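Side-chain contacts in AAA ATPase, central region (Enterococcus faecium, PDB 2R9G), which probably serves as the subunit-assembling C-terminal part of an MgsA/RarA-type AAA+ ATPase thought to act in maintaining genome integrity during DNA replication: residues C[77-82]-C[89-94]; C[148-153]-C[160-165]; C[169-174]-C[187-192]. All coordinates share one frame; numbering follows the deposited sequence.

Interaction 1 of 3, residues C[77-82]-C[89-94]; sequences LAAEKL and IPLADV
Leu82 and Leu91 each have CG anti to the carbonyl carbon, with chi1 at -67° and -61°. Their chains continue extended, with CD1 anti to CA. In Leu82 this carries the methyl CD1 to the ring of Pro90. In Leu91 the other methyl, CD2, is the one that faces Ala79.

The setting is an antiparallel helical hairpin. Helix 66-82 ends, a short turn follows, and helix 88-100 runs back. Segments 77-82 and 89-94 lie at 161°, with their axes 9.4 Å apart. The CB atoms of Ala78 and Ala79 both point at the partner helix.

Pro90 is the central group. It lies in the first turn of its helix, where the lack of an N-H breaks no helical bond. Its CG meets Ala78 CB at 4.1 Å and Leu82 CD1 at 4.4 Å. Ala78 and Leu82 are one turn apart, so the ring sits across that turn. Pro90 also touches Ala75, one turn before Ala79. Ala75, Ala78 and Leu82 thus meet the ring, with the backbone of Ala79 behind, an arrangement resembling knobs-into-holes.

Helix 46-61 also packs here, with Ile49 and Leu53 against Leu91 and Cys50 against Ala79. Tyr58 of the second subunit packs on both Ala78 and Pro90. The contact is therefore part of a helical core that continues into a neighbouring subunit. The contact is wholly apolar and loose. Ala79 CB stands 4.5 Å from Leu91 CD2, and the backbone N of Ala79 is also 4.5 Å from Pro90 CG.

Interaction 2 of 3, residues C[148-153]-C[160-165]; sequences QYPHHF and QQYLPD
The ring of Tyr162 has Gln160 CG over one face, 4.1 Å above the plane and toward the rim, while its hydroxyl end reaches across to Pro150. There Tyr162 OH lies 3.8 Å from Pro150 CG. A second flat group is the carboxamide of Gln160. Gln148 O lies close to the plane of this amide, at its NE2 edge.

Gln160 does most of the work. CG is anti to its backbone N, chi1 -173°, and the chain beyond is extended, which sends the amide straight to Gln148. Gln148 N donates to Gln160 OE1 over 3.0 Å, nearly straight at 170°, although it comes in tilted from the carbonyl plane. Gln160 NE2 donates to Gln148 O over 2.8 Å, at 157°, in the carbonyl plane and on a lone pair. One side-chain amide thus pairs with both the N-H and the C=O of a single residue. The pairing lies in the strandless region between helices 106-119 and 180-195 of the MgsA-type C-terminal family. There it resembles the edge of a neighbouring extended chain. The two bonds fix the rotation of the amide and close the loop 149-159.

The third subunit covers this region. Its Tyr36 OH bonds to Tyr162 O, and its Asp60 OD1 to His151 NE2. Within the chain, the Gln160 side chain also touches His129 and Tyr147. Beside its bond to the carbonyl, Gln160 NE2 packs 3.7 Å from Gln148 CB.

Interaction 3 of 3, residues C[169-174]-C[187-192]; sequences NAQYYQ and QQYYRI
Tyr173 and Tyr189 have the closest CA atoms of the contact, 9.1 Å apart, where the irregular chain 169-174 passes a turn of helix 180-195. Large side chains fill this distance.

Tyr189 carries the contact. With CG anti to the backbone N, chi1 -176°, the ring stands out from the helix toward the passing chain. Tyr173 brings an edge down on one face of that ring. The pair is T-shaped: the centroids are 5.3 Å apart and the planes meet at 89°. Tyr173 CD2 is the touching atom, 3.8 Å from Tyr189 CD1. It sits toward the rim of the face, not over its centre. Tyr173 O lies on the same side of the plane, beyond the rim at the hydroxyl end, 3.3 Å from Tyr189 OH. Gln171 comes at the edge. Its extended chain crosses the hydroxyl end, and its CG is 3.4 Å from Tyr189 OH. The Gln171 amide plane is turned 60° from the ring.

The hydroxyls find their partners beyond the two segments. Tyr173 OH is bonded to Glu182 OE2 of helix 180-195, the helix that carries Tyr189. Tyr189 OH is bonded to Asp31 OD2 of the third subunit. Asp31 OD1 of that subunit also accepts from the backbone N of Tyr172 and of Tyr173. One foreign carboxylate thus grips both sides of the contact, and its charge would probably polarise the Tyr189 hydroxyl.

The arrangement is an edge-to-face tyrosine pair that holds the C-terminal helix against the preceding loop, built into a subunit interface of the tetramer.

The three contacts follow one another along the chain. None nests in or crosses another. Interaction 1 comes first and closes the short turn between helices 66-82 and 88-100. The chain then passes through helix 106-119 into a long region without strands. Interaction 2 closes a loop there, between 148-153 and 160-165. Interaction 3 closes the connection 175-186, tying 169-174, late in this region, to helix 180-195. Interactions 2 and 3 touch where Leu163 CD1 packs 3.9 Å from Ala170 O. Interaction 1 lies on the opposite side of the chain's centre, its own centre 42 Å from that of interaction 2. All three contacts also touch the third subunit.

Interaction 1 of 3, residues C[77-82]-C[89-94]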
loop_
_atom_site.group_PDB
_atom_site.type_symbol
_atom_site.label_atom_id
_atom_site.label_comp_id
_atom_site.label_asym_id
_atom_site.label_seq_id
_atom_site.Cartn_x
_atom_site.Cartn_y
_atom_site.Cartn_z
ATOM N N LEU C 77 -2.198 5.767 10.070
ATOM C CA LEU C 77 -0.952 6.532 10.119
ATOM C C LEU C 77 -1.210 7.984 9.765
ATOM O O LEU C 77 -0.585 8.881 10.330
ATOM C CB LEU C 77 0.124 5.941 9.199
ATOM C CG LEU C 77 0.711 4.565 9.539
ATOM C CD1 LEU C 77 1.645 4.100 8.439
ATOM C CD2 LEU C 77 1.420 4.558 10.888
ATOM N N ALA C 78 -2.146 8.204 8.845
ATOM C CA ALA C 78 -2.615 9.547 8.504
ATOM C C ALA C 78 -3.306 10.215 9.709
ATOM O O ALA C 78 -3.037 11.369 10.008
ATOM C CB ALA C 78 -3.560 9.493 7.285
ATOM N N ALA C 79 -4.168 9.463 10.398
ATOM C CA ALA C 79 -4.889 9.916 11.604
ATOM C C ALA C 79 -3.995 10.321 12.780
ATOM O O ALA C 79 -4.226 11.363 13.400
ATOM C CB ALA C 79 -5.895 8.845 12.050
ATOM N N GLU C 80 -2.989 9.499 13.081
ATOM C CA GLU C 80 -1.967 9.814 14.098
ATOM C C GLU C 80 -1.203 11.100 13.785
ATOM O O GLU C 80 -0.928 11.906 14.680
ATOM C CB GLU C 80 -0.947 8.676 14.209
ATOM C CG GLU C 80 -1.482 7.389 14.775
ATOM C CD GLU C 80 -0.587 6.199 14.465
ATOM O OE1 GLU C 80 0.549 6.402 13.978
ATOM O OE2 GLU C 80 -1.026 5.056 14.707
ATOM N N LYS C 81 -0.850 11.283 12.515
ATOM C CA LYS C 81 -0.119 12.479 12.085
ATOM C C LYS C 81 -0.986 13.733 12.124
ATOM O O LYS C 81 -0.483 14.815 12.415
ATOM C CB LYS C 81 0.477 12.290 10.691
ATOM C CG LYS C 81 1.652 11.325 10.658
ATOM C CD LYS C 81 1.978 10.879 9.230
ATOM C CE LYS C 81 2.963 9.718 9.232
ATOM N NZ LYS C 81 4.257 10.076 9.873
ATOM N N LEU C 82 -2.285 13.574 11.859
ATOM C CA LEU C 82 -3.212 14.701 11.759
ATOM C C LEU C 82 -3.848 15.084 13.088
ATOM O O LEU C 82 -3.987 16.271 13.395
ATOM C CB LEU C 82 -4.331 14.408 10.740
ATOM C CG LEU C 82 -3.936 14.295 9.264
ATOM C CD1 LEU C 82 -5.106 13.771 8.411
ATOM C CD2 LEU C 82 -3.380 15.588 8.716
ATOM N N ILE C 89 -11.371 12.285 8.577
ATOM C CA ILE C 89 -11.540 12.216 7.126
ATOM C C ILE C 89 -11.010 10.898 6.526
ATOM O O ILE C 89 -11.791 10.180 5.900
ATOM C CB ILE C 89 -10.982 13.477 6.410
ATOM C CG1 ILE C 89 -11.660 14.746 6.933
ATOM C CG2 ILE C 89 -11.155 13.344 4.922
ATOM C CD1 ILE C 89 -10.919 16.045 6.577
ATOM N N PRO C 90 -9.699 10.563 6.714
ATOM C CA PRO C 90 -9.302 9.207 6.299
ATOM C C PRO C 90 -10.105 8.053 6.920
ATOM O O PRO C 90 -10.346 7.049 6.245
ATOM C CB PRO C 90 -7.821 9.115 6.724
ATOM C CG PRO C 90 -7.576 10.267 7.624
ATOM C CD PRO C 90 -8.534 11.327 7.205
ATOM N N LEU C 91 -10.518 8.198 8.177
ATOM C CA LEU C 91 -11.312 7.158 8.849
ATOM C C LEU C 91 -12.670 6.957 8.200
ATOM O O LEU C 91 -13.115 5.824 8.067
ATOM C CB LEU C 91 -11.497 7.464 10.332
ATOM C CG LEU C 91 -10.196 7.548 11.129
ATOM C CD1 LEU C 91 -10.501 7.885 12.565
ATOM C CD2 LEU C 91 -9.377 6.244 11.004
ATOM N N ALA C 92 -13.320 8.055 7.811
ATOM C CA ALA C 92 -14.593 7.993 7.075
ATOM C C ALA C 92 -14.439 7.242 5.762
ATOM O O ALA C 92 -15.269 6.372 5.432
ATOM C CB ALA C 92 -15.142 9.395 6.814
ATOM N N ASP C 93 -13.376 7.581 5.024
ATOM C CA ASP C 93 -13.064 6.949 3.756
ATOM C C ASP C 93 -12.944 5.438 3.889
ATOM O O ASP C 93 -13.491 4.698 3.071
ATOM C CB ASP C 93 -11.750 7.494 3.188
ATOM C CG ASP C 93 -11.879 8.895 2.613
ATOM O OD1 ASP C 93 -10.826 9.434 2.236
ATOM O OD2 ASP C 93 -12.995 9.457 2.537
ATOM N N VAL C 94 -12.224 4.987 4.913
ATOM C CA VAL C 94 -11.989 3.562 5.073
ATOM C C VAL C 94 -13.210 2.830 5.594
ATOM O O VAL C 94 -13.444 1.696 5.217
ATOM C CB VAL C 94 -10.671 3.203 5.856
ATOM C CG1 VAL C 94 -9.462 3.672 5.086
ATOM C CG2 VAL C 94 -10.644 3.783 7.233
#

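Interaction 2 of 3, residues C[148-153]-C[160-165]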
loop_
_atom_site.group_PDB
_atom_site.type_symbol
_atom_site.label_atom_id
_atom_site.label_comp_id
_atom_site.label_asym_id
_atom_site.label_seq_id
_atom_site.Cartn_x
_atom_site.Cartn_y
_atom_site.Cartn_z
ATOM N N GLN C 148 12.722 -30.550 0.723
ATOM C CA GLN C 148 12.620 -30.130 -0.677
ATOM C C GLN C 148 12.197 -28.658 -0.791
ATOM O O GLN C 148 11.132 -28.267 -0.321
ATOM C CB GLN C 148 11.639 -31.015 -1.441
ATOM C CG GLN C 148 12.098 -32.451 -1.624
ATOM C CD GLN C 148 10.997 -33.330 -2.184
ATOM O OE1 GLN C 148 10.963 -33.602 -3.381
ATOM N NE2 GLN C 148 10.071 -33.755 -1.320
ATOM N N TYR C 149 13.055 -27.870 -1.427
ATOM C CA TYR C 149 12.870 -26.445 -1.672
ATOM C C TYR C 149 11.967 -26.261 -2.895
ATOM O O TYR C 149 12.359 -26.619 -4.003
ATOM C CB TYR C 149 14.256 -25.856 -1.942
ATOM C CG TYR C 149 14.400 -24.352 -1.957
ATOM C CD1 TYR C 149 14.123 -23.584 -0.827
ATOM C CD2 TYR C 149 14.902 -23.705 -3.086
ATOM C CE1 TYR C 149 14.300 -22.200 -0.840
ATOM C CE2 TYR C 149 15.081 -22.326 -3.111
ATOM C CZ TYR C 149 14.779 -21.581 -1.989
ATOM O OH TYR C 149 14.959 -20.224 -2.023
ATOM N N PRO C 150 10.743 -25.727 -2.691
ATOM C CA PRO C 150 9.708 -25.593 -3.744
ATOM C C PRO C 150 10.125 -24.804 -4.978
ATOM O O PRO C 150 9.714 -25.152 -6.092
ATOM C CB PRO C 150 8.559 -24.881 -3.027
ATOM C CG PRO C 150 8.753 -25.216 -1.592
ATOM C CD PRO C 150 10.243 -25.262 -1.386
ATOM N N HIS C 151 10.954 -23.779 -4.780
ATOM C CA HIS C 151 11.416 -22.907 -5.864
ATOM C C HIS C 151 12.150 -23.640 -7.001
ATOM O O HIS C 151 12.264 -23.107 -8.105
ATOM C CB HIS C 151 12.293 -21.780 -5.313
ATOM C CG HIS C 151 11.585 -20.851 -4.370
ATOM N ND1 HIS C 151 10.565 -20.013 -4.772
ATOM C CD2 HIS C 151 11.774 -20.605 -3.051
ATOM C CE1 HIS C 151 10.142 -19.309 -3.737
ATOM N NE2 HIS C 151 10.860 -19.649 -2.680
ATOM N N HIS C 152 12.627 -24.857 -6.731
ATOM C CA HIS C 152 13.288 -25.689 -7.744
ATOM C C HIS C 152 12.312 -26.404 -8.672
ATOM O O HIS C 152 12.719 -26.930 -9.707
ATOM C CB HIS C 152 14.185 -26.739 -7.082
ATOM C CG HIS C 152 15.386 -26.168 -6.396
ATOM N ND1 HIS C 152 15.864 -26.661 -5.203
ATOM C CD2 HIS C 152 16.213 -25.154 -6.741
ATOM C CE1 HIS C 152 16.934 -25.976 -4.840
ATOM N NE2 HIS C 152 17.164 -25.052 -5.754
ATOM N N PHE C 153 11.035 -26.415 -8.301
ATOM C CA PHE C 153 10.039 -27.250 -8.960
ATOM C C PHE C 153 9.146 -26.458 -9.916
ATOM O O PHE C 153 9.140 -25.219 -9.901
ATOM C CB PHE C 153 9.184 -27.961 -7.909
ATOM C CG PHE C 153 9.924 -29.017 -7.129
ATOM C CD1 PHE C 153 10.760 -28.670 -6.068
ATOM C CD2 PHE C 153 9.769 -30.364 -7.443
ATOM C CE1 PHE C 153 11.440 -29.640 -5.351
ATOM C CE2 PHE C 153 10.447 -31.344 -6.723
ATOM C CZ PHE C 153 11.288 -30.980 -5.681
ATOM N N GLN C 160 4.916 -32.215 -0.437
ATOM C CA GLN C 160 5.723 -32.388 0.766
ATOM C C GLN C 160 4.824 -32.254 1.994
ATOM O O GLN C 160 3.860 -31.483 1.982
ATOM C CB GLN C 160 6.843 -31.337 0.797
ATOM C CG GLN C 160 7.875 -31.508 1.911
ATOM C CD GLN C 160 9.119 -30.671 1.709
ATOM O OE1 GLN C 160 10.168 -30.940 2.304
ATOM N NE2 GLN C 160 9.018 -29.653 0.862
ATOM N N GLN C 161 5.134 -33.016 3.039
ATOM C CA GLN C 161 4.412 -32.938 4.307
ATOM C C GLN C 161 4.943 -31.780 5.146
ATOM O O GLN C 161 6.138 -31.711 5.434
ATOM C CB GLN C 161 4.539 -34.254 5.085
ATOM C CG GLN C 161 3.612 -34.366 6.300
ATOM C CD GLN C 161 4.227 -35.163 7.448
ATOM O OE1 GLN C 161 5.418 -35.480 7.438
ATOM N NE2 GLN C 161 3.414 -35.479 8.451
ATOM N N TYR C 162 4.048 -30.873 5.529
ATOM C CA TYR C 162 4.401 -29.749 6.403
ATOM C C TYR C 162 3.688 -29.825 7.758
ATOM O O TYR C 162 4.224 -29.391 8.778
ATOM C CB TYR C 162 4.114 -28.401 5.726
ATOM C CG TYR C 162 4.864 -28.159 4.440
ATOM C CD1 TYR C 162 6.197 -27.755 4.455
ATOM C CD2 TYR C 162 4.238 -28.331 3.204
ATOM C CE1 TYR C 162 6.888 -27.538 3.280
ATOM C CE2 TYR C 162 4.921 -28.110 2.015
ATOM C CZ TYR C 162 6.246 -27.718 2.062
ATOM O OH TYR C 162 6.932 -27.498 0.892
ATOM N N LEU C 163 2.473 -30.365 7.759
ATOM C CA LEU C 163 1.744 -30.614 8.998
ATOM C C LEU C 163 2.420 -31.724 9.805
ATOM O O LEU C 163 2.864 -32.723 9.224
ATOM C CB LEU C 163 0.294 -31.000 8.695
ATOM C CG LEU C 163 -0.719 -29.895 8.391
ATOM C CD1 LEU C 163 -1.904 -30.497 7.640
ATOM C CD2 LEU C 163 -1.172 -29.192 9.674
ATOM N N PRO C 164 2.504 -31.551 11.142
ATOM C CA PRO C 164 2.979 -32.603 12.056
ATOM C C PRO C 164 2.160 -33.886 11.922
ATOM O O PRO C 164 0.999 -33.832 11.514
ATOM C CB PRO C 164 2.748 -31.994 13.439
ATOM C CG PRO C 164 2.779 -30.532 13.209
ATOM C CD PRO C 164 2.149 -30.320 11.872
ATOM N N ASP C 165 2.770 -35.019 12.266
ATOM C CA ASP C 165 2.153 -36.342 12.088
ATOM C C ASP C 165 0.778 -36.472 12.743
ATOM O O ASP C 165 -0.140 -37.017 12.139
ATOM C CB ASP C 165 3.092 -37.455 12.580
ATOM C CG ASP C 165 4.266 -37.712 11.628
ATOM O OD1 ASP C 165 4.520 -36.896 10.712
ATOM O OD2 ASP C 165 4.942 -38.750 11.805
#

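Interaction 3 of 3, residues C[169-174]-C[187-192]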
loop_
_atom_site.group_PDB
_atom_site.type_symbol
_atom_site.label_atom_id
_atom_site.label_comp_id
_atom_site.label_asym_id
_atom_site.label_seq_id
_atom_site.Cartn_x
_atom_site.Cartn_y
_atom_site.Cartn_z
ATOM N N ASN C 169 -4.271 -34.705 8.967
ATOM C CA ASN C 169 -5.613 -34.655 8.387
ATOM C C ASN C 169 -6.365 -33.360 8.710
ATOM O O ASN C 169 -7.534 -33.214 8.336
ATOM C CB ASN C 169 -6.439 -35.862 8.855
ATOM C CG ASN C 169 -5.717 -37.189 8.649
ATOM O OD1 ASN C 169 -5.213 -37.479 7.561
ATOM N ND2 ASN C 169 -5.673 -38.004 9.700
ATOM N N ALA C 170 -5.695 -32.436 9.402
ATOM C CA ALA C 170 -6.304 -31.171 9.833
ATOM C C ALA C 170 -6.586 -30.237 8.663
ATOM O O ALA C 170 -5.739 -30.037 7.792
ATOM C CB ALA C 170 -5.429 -30.472 10.863
ATOM N N GLN C 171 -7.793 -29.684 8.642
ATOM C CA GLN C 171 -8.167 -28.692 7.652
ATOM C C GLN C 171 -8.788 -27.507 8.375
ATOM O O GLN C 171 -9.917 -27.584 8.868
ATOM C CB GLN C 171 -9.136 -29.283 6.625
ATOM C CG GLN C 171 -9.539 -28.316 5.516
ATOM C CD GLN C 171 -10.373 -28.967 4.424
ATOM O OE1 GLN C 171 -10.314 -30.179 4.211
ATOM N NE2 GLN C 171 -11.148 -28.154 3.717
ATOM N N TYR C 172 -8.029 -26.420 8.446
ATOM C CA TYR C 172 -8.461 -25.213 9.148
ATOM C C TYR C 172 -9.109 -24.197 8.218
ATOM O O TYR C 172 -10.078 -23.537 8.595
ATOM C CB TYR C 172 -7.279 -24.571 9.860
ATOM C CG TYR C 172 -6.569 -25.496 10.822
ATOM C CD1 TYR C 172 -7.273 -26.172 11.814
ATOM C CD2 TYR C 172 -5.189 -25.689 10.741
ATOM C CE1 TYR C 172 -6.627 -27.022 12.697
ATOM C CE2 TYR C 172 -4.531 -26.531 11.619
ATOM C CZ TYR C 172 -5.257 -27.194 12.597
ATOM O OH TYR C 172 -4.612 -28.040 13.469
ATOM N N TYR C 173 -8.570 -24.083 7.005
ATOM C CA TYR C 173 -8.978 -23.050 6.087
ATOM C C TYR C 173 -10.058 -23.532 5.135
ATOM O O TYR C 173 -9.856 -24.465 4.353
ATOM C CB TYR C 173 -7.771 -22.489 5.323
ATOM C CG TYR C 173 -8.132 -21.407 4.323
ATOM C CD1 TYR C 173 -8.720 -20.211 4.741
ATOM C CD2 TYR C 173 -7.884 -21.579 2.963
ATOM C CE1 TYR C 173 -9.061 -19.220 3.830
ATOM C CE2 TYR C 173 -8.220 -20.593 2.037
ATOM C CZ TYR C 173 -8.810 -19.417 2.480
ATOM O OH TYR C 173 -9.149 -18.429 1.585
ATOM N N GLN C 174 -11.216 -22.897 5.229
ATOM C CA GLN C 174 -12.266 -23.101 4.247
ATOM C C GLN C 174 -12.491 -21.789 3.511
ATOM O O GLN C 174 -13.076 -20.846 4.063
ATOM C CB GLN C 174 -13.550 -23.679 4.864
ATOM C CG GLN C 174 -13.621 -23.624 6.385
ATOM C CD GLN C 174 -14.357 -24.817 6.989
ATOM O OE1 GLN C 174 -15.249 -24.651 7.820
ATOM N NE2 GLN C 174 -13.980 -26.025 6.575
ATOM N N GLN C 187 -9.453 -21.301 -5.379
ATOM C CA GLN C 187 -9.149 -22.133 -6.542
ATOM C C GLN C 187 -7.766 -22.750 -6.410
ATOM O O GLN C 187 -7.615 -23.953 -6.594
ATOM C CB GLN C 187 -9.253 -21.334 -7.837
ATOM C CG GLN C 187 -10.675 -21.167 -8.352
ATOM C CD GLN C 187 -10.862 -19.873 -9.140
ATOM O OE1 GLN C 187 -9.895 -19.266 -9.610
ATOM N NE2 GLN C 187 -12.112 -19.442 -9.277
ATOM N N GLN C 188 -6.778 -21.928 -6.053
ATOM C CA GLN C 188 -5.410 -22.397 -5.819
ATOM C C GLN C 188 -5.338 -23.416 -4.681
ATOM O O GLN C 188 -4.668 -24.435 -4.807
ATOM C CB GLN C 188 -4.459 -21.215 -5.585
ATOM C CG GLN C 188 -2.978 -21.580 -5.446
ATOM C CD GLN C 188 -2.384 -22.250 -6.683
ATOM O OE1 GLN C 188 -2.832 -22.035 -7.812
ATOM N NE2 GLN C 188 -1.359 -23.063 -6.468
ATOM N N TYR C 189 -6.065 -23.148 -3.598
ATOM C CA TYR C 189 -6.186 -24.068 -2.465
ATOM C C TYR C 189 -6.676 -25.474 -2.866
ATOM O O TYR C 189 -6.083 -26.479 -2.473
ATOM C CB TYR C 189 -7.092 -23.454 -1.384
ATOM C CG TYR C 189 -7.210 -24.277 -0.120
ATOM C CD1 TYR C 189 -6.186 -24.275 0.830
ATOM C CD2 TYR C 189 -8.350 -25.048 0.133
ATOM C CE1 TYR C 189 -6.282 -25.031 1.997
ATOM C CE2 TYR C 189 -8.456 -25.812 1.299
ATOM C CZ TYR C 189 -7.418 -25.794 2.230
ATOM O OH TYR C 189 -7.502 -26.539 3.391
ATOM N N TYR C 190 -7.740 -25.539 -3.656
ATOM C CA TYR C 190 -8.282 -26.828 -4.078
ATOM C C TYR C 190 -7.452 -27.488 -5.177
ATOM O O TYR C 190 -7.373 -28.716 -5.239
ATOM C CB TYR C 190 -9.755 -26.701 -4.480
ATOM C CG TYR C 190 -10.652 -26.426 -3.299
ATOM C CD1 TYR C 190 -11.494 -25.317 -3.280
ATOM C CD2 TYR C 190 -10.641 -27.266 -2.183
ATOM C CE1 TYR C 190 -12.316 -25.058 -2.185
ATOM C CE2 TYR C 190 -11.452 -27.017 -1.083
ATOM C CZ TYR C 190 -12.286 -25.913 -1.090
ATOM O OH TYR C 190 -13.086 -25.672 0.001
ATOM N N ARG C 191 -6.825 -26.662 -6.017
ATOM C CA ARG C 191 -5.884 -27.112 -7.046
ATOM C C ARG C 191 -4.710 -27.871 -6.423
ATOM O O ARG C 191 -4.282 -28.900 -6.950
ATOM C CB ARG C 191 -5.374 -25.911 -7.851
ATOM C CG ARG C 191 -4.479 -26.228 -9.034
ATOM C CD ARG C 191 -4.093 -24.956 -9.795
ATOM N NE ARG C 191 -5.251 -24.331 -10.438
ATOM C CZ ARG C 191 -5.720 -23.113 -10.162
ATOM N NH1 ARG C 191 -5.129 -22.340 -9.257
ATOM N NH2 ARG C 191 -6.787 -22.659 -10.807
ATOM N N ILE C 192 -4.212 -27.362 -5.296
ATOM C CA ILE C 192 -3.134 -28.010 -4.552
ATOM C C ILE C 192 -3.610 -29.342 -3.968
ATOM O O ILE C 192 -2.899 -30.342 -4.054
ATOM C CB ILE C 192 -2.527 -27.064 -3.477
ATOM C CG1 ILE C 192 -1.774 -25.913 -4.160
ATOM C CG2 ILE C 192 -1.594 -27.823 -2.524
ATOM C CD1 ILE C 192 -1.654 -24.640 -3.316
#